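Leucyl-trna synthetase (Plasmodium falciparum, PDB 5FOC) probably charges tRNA(Leu) with leucine using ATP and hydrolyses mischarged tRNA, the fragment here being the editing domain of the cytosolic enzyme. Local coordinates at residues A[93-97]-A[212-217]. The protein carries 2 engineered substitutions. Residues are numbered along the deposited sequence; the frame is centred on the assembly and turned at random.
Sequences TFFTD and VFILNK
Run segment 93-97, in the loop after helix 18-35, obliquely and in the opposite sense past 212-217, which leads into strand 216-219, neighbour of strand 146-152 in the editing domain's large mixed sheet; CA atoms of Phe94 and Lys217 lie 5.0 Å apart, those of Phe95 and Asn216 4.7 Å. Phe94 is kinked (-91/-27); the chain extends from Phe95 to Asp97. Two hydrogen bonds centre on Thr96: its N donates to Ile214 O (2.9 Å), and its OG1, with chi1 in m, accepts from Ile214 N (2.9 Å). One water links Thr96 O to Ile214 O, another Thr96 OG1 to Val212 O. Phe94 O, 3.0 Å from Lys217 N, is badly angled for a bond; Lys217 N donates to Asn216 OD1 (3.0 Å), and Phe94 O takes a CA-H...O contact from Asn216 CA (3.2 Å). Phe95 meets Trp110 edge-to-face. The pairing thus stops short of a regular sheet extension: firm at Thr96, looser where Lys217 NZ covers the Phe94 ring (cation-pi, 4.6 Å to the centroid) and bonds weakly to Thr93 O (3.3 Å).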
loop_
_atom_site.group_PDB
_atom_site.type_symbol
_atom_site.label_atom_id
_atom_site.label_comp_id
_atom_site.label_asym_id
_atom_site.label_seq_id
_atom_site.Cartn_x
_atom_site.Cartn_y
_atom_site.Cartn_z
ATOM N N THR A 93 18.178 -15.640 -3.039
ATOM C CA THR A 93 16.973 -15.296 -2.235
ATOM C C THR A 93 16.331 -13.924 -2.541
ATOM O O THR A 93 15.266 -13.594 -1.986
ATOM C CB THR A 93 17.234 -15.364 -0.693
ATOM O OG1 THR A 93 18.293 -14.465 -0.335
ATOM C CG2 THR A 93 17.595 -16.773 -0.236
ATOM N N PHE A 94 16.965 -13.141 -3.411
ATOM C CA PHE A 94 16.445 -11.828 -3.824
ATOM C C PHE A 94 15.546 -11.824 -5.077
ATOM O O PHE A 94 14.709 -10.921 -5.234
ATOM C CB PHE A 94 17.600 -10.862 -4.019
ATOM C CG PHE A 94 18.256 -10.457 -2.742
ATOM C CD1 PHE A 94 17.743 -9.416 -1.982
ATOM C CD2 PHE A 94 19.382 -11.135 -2.281
ATOM C CE1 PHE A 94 18.359 -9.043 -0.806
ATOM C CE2 PHE A 94 20.010 -10.769 -1.099
ATOM C CZ PHE A 94 19.491 -9.723 -0.358
ATOM N N PHE A 95 15.740 -12.793 -5.968
ATOM C CA PHE A 95 14.924 -12.943 -7.188
ATOM C C PHE A 95 15.026 -14.366 -7.717
ATOM O O PHE A 95 16.023 -15.057 -7.496
ATOM C CB PHE A 95 15.279 -11.880 -8.267
ATOM C CG PHE A 95 16.708 -11.935 -8.793
ATOM C CD1 PHE A 95 17.040 -12.773 -9.837
ATOM C CD2 PHE A 95 17.677 -11.069 -8.312
ATOM C CE1 PHE A 95 18.330 -12.833 -10.336
ATOM C CE2 PHE A 95 18.989 -11.093 -8.823
ATOM C CZ PHE A 95 19.316 -11.973 -9.832
ATOM N N THR A 96 13.973 -14.817 -8.371
ATOM C CA THR A 96 13.981 -16.134 -8.987
ATOM C C THR A 96 15.084 -16.170 -10.073
ATOM O O THR A 96 15.144 -15.302 -10.965
ATOM C CB THR A 96 12.613 -16.450 -9.576
ATOM O OG1 THR A 96 11.595 -16.409 -8.540
ATOM C CG2 THR A 96 12.621 -17.801 -10.316
ATOM N N ASP A 97 15.989 -17.144 -9.960
ATOM C CA ASP A 97 17.069 -17.297 -10.920
ATOM C C ASP A 97 16.546 -17.592 -12.325
ATOM O O ASP A 97 15.539 -18.282 -12.509
ATOM C CB ASP A 97 18.026 -18.408 -10.498
ATOM C CG ASP A 97 18.782 -18.064 -9.244
ATOM O OD1 ASP A 97 18.228 -18.243 -8.144
ATOM O OD2 ASP A 97 19.926 -17.580 -9.368
ATOM N N VAL A 212 6.464 -19.078 -6.334
ATOM C CA VAL A 212 5.963 -17.801 -6.848
ATOM C C VAL A 212 7.152 -17.209 -7.643
ATOM O O VAL A 212 8.322 -17.340 -7.244
ATOM C CB VAL A 212 5.519 -16.883 -5.678
ATOM C CG1 VAL A 212 5.209 -15.481 -6.139
ATOM C CG2 VAL A 212 4.293 -17.442 -4.982
ATOM N N PHE A 213 6.860 -16.577 -8.772
ATOM C CA PHE A 213 7.905 -15.904 -9.578
ATOM C C PHE A 213 8.263 -14.571 -8.955
ATOM O O PHE A 213 7.414 -13.690 -8.933
ATOM C CB PHE A 213 7.366 -15.732 -10.995
ATOM C CG PHE A 213 8.330 -15.162 -12.002
ATOM C CD1 PHE A 213 9.726 -15.203 -11.878
ATOM C CD2 PHE A 213 7.794 -14.613 -13.136
ATOM C CE1 PHE A 213 10.550 -14.619 -12.843
ATOM C CE2 PHE A 213 8.618 -14.039 -14.119
ATOM C CZ PHE A 213 9.982 -14.068 -13.972
ATOM N N ILE A 214 9.483 -14.439 -8.420
ATOM C CA ILE A 214 9.874 -13.213 -7.718
ATOM C C ILE A 214 10.831 -12.411 -8.609
ATOM O O ILE A 214 11.911 -12.877 -8.926
ATOM C CB ILE A 214 10.544 -13.464 -6.359
ATOM C CG1 ILE A 214 9.604 -14.307 -5.424
ATOM C CG2 ILE A 214 10.908 -12.164 -5.652
ATOM C CD1 ILE A 214 8.222 -13.699 -5.247
ATOM N N LEU A 215 10.433 -11.192 -8.934
ATOM C CA LEU A 215 11.291 -10.324 -9.696
ATOM C C LEU A 215 12.363 -9.634 -8.884
ATOM O O LEU A 215 13.409 -9.285 -9.418
ATOM C CB LEU A 215 10.431 -9.254 -10.326
ATOM C CG LEU A 215 9.268 -9.693 -11.214
ATOM C CD1 LEU A 215 8.568 -8.488 -11.835
ATOM C CD2 LEU A 215 9.659 -10.686 -12.279
ATOM N N ASN A 216 12.063 -9.340 -7.631
ATOM C CA ASN A 216 12.966 -8.691 -6.722
ATOM C C ASN A 216 12.401 -8.736 -5.306
ATOM O O ASN A 216 11.201 -8.975 -5.098
ATOM C CB ASN A 216 13.213 -7.206 -7.168
ATOM C CG ASN A 216 14.644 -6.802 -7.054
ATOM O OD1 ASN A 216 15.399 -7.322 -6.252
ATOM N ND2 ASN A 216 15.051 -5.824 -7.930
ATOM N N LYS A 217 13.292 -8.453 -4.362
ATOM C CA LYS A 217 12.975 -8.356 -2.944
ATOM C C LYS A 217 13.739 -7.132 -2.438
ATOM O O LYS A 217 14.967 -7.089 -2.525
ATOM C CB LYS A 217 13.395 -9.644 -2.224
ATOM C CG LYS A 217 13.197 -9.583 -0.753
ATOM C CD LYS A 217 13.663 -10.859 -0.085
ATOM C CE LYS A 217 15.139 -10.816 0.232
ATOM N NZ LYS A 217 15.504 -12.081 0.941
HETATM O O HOH W 1 13.361 -12.914 -11.346
HETATM O O HOH W 2 11.182 -18.477 -7.013
#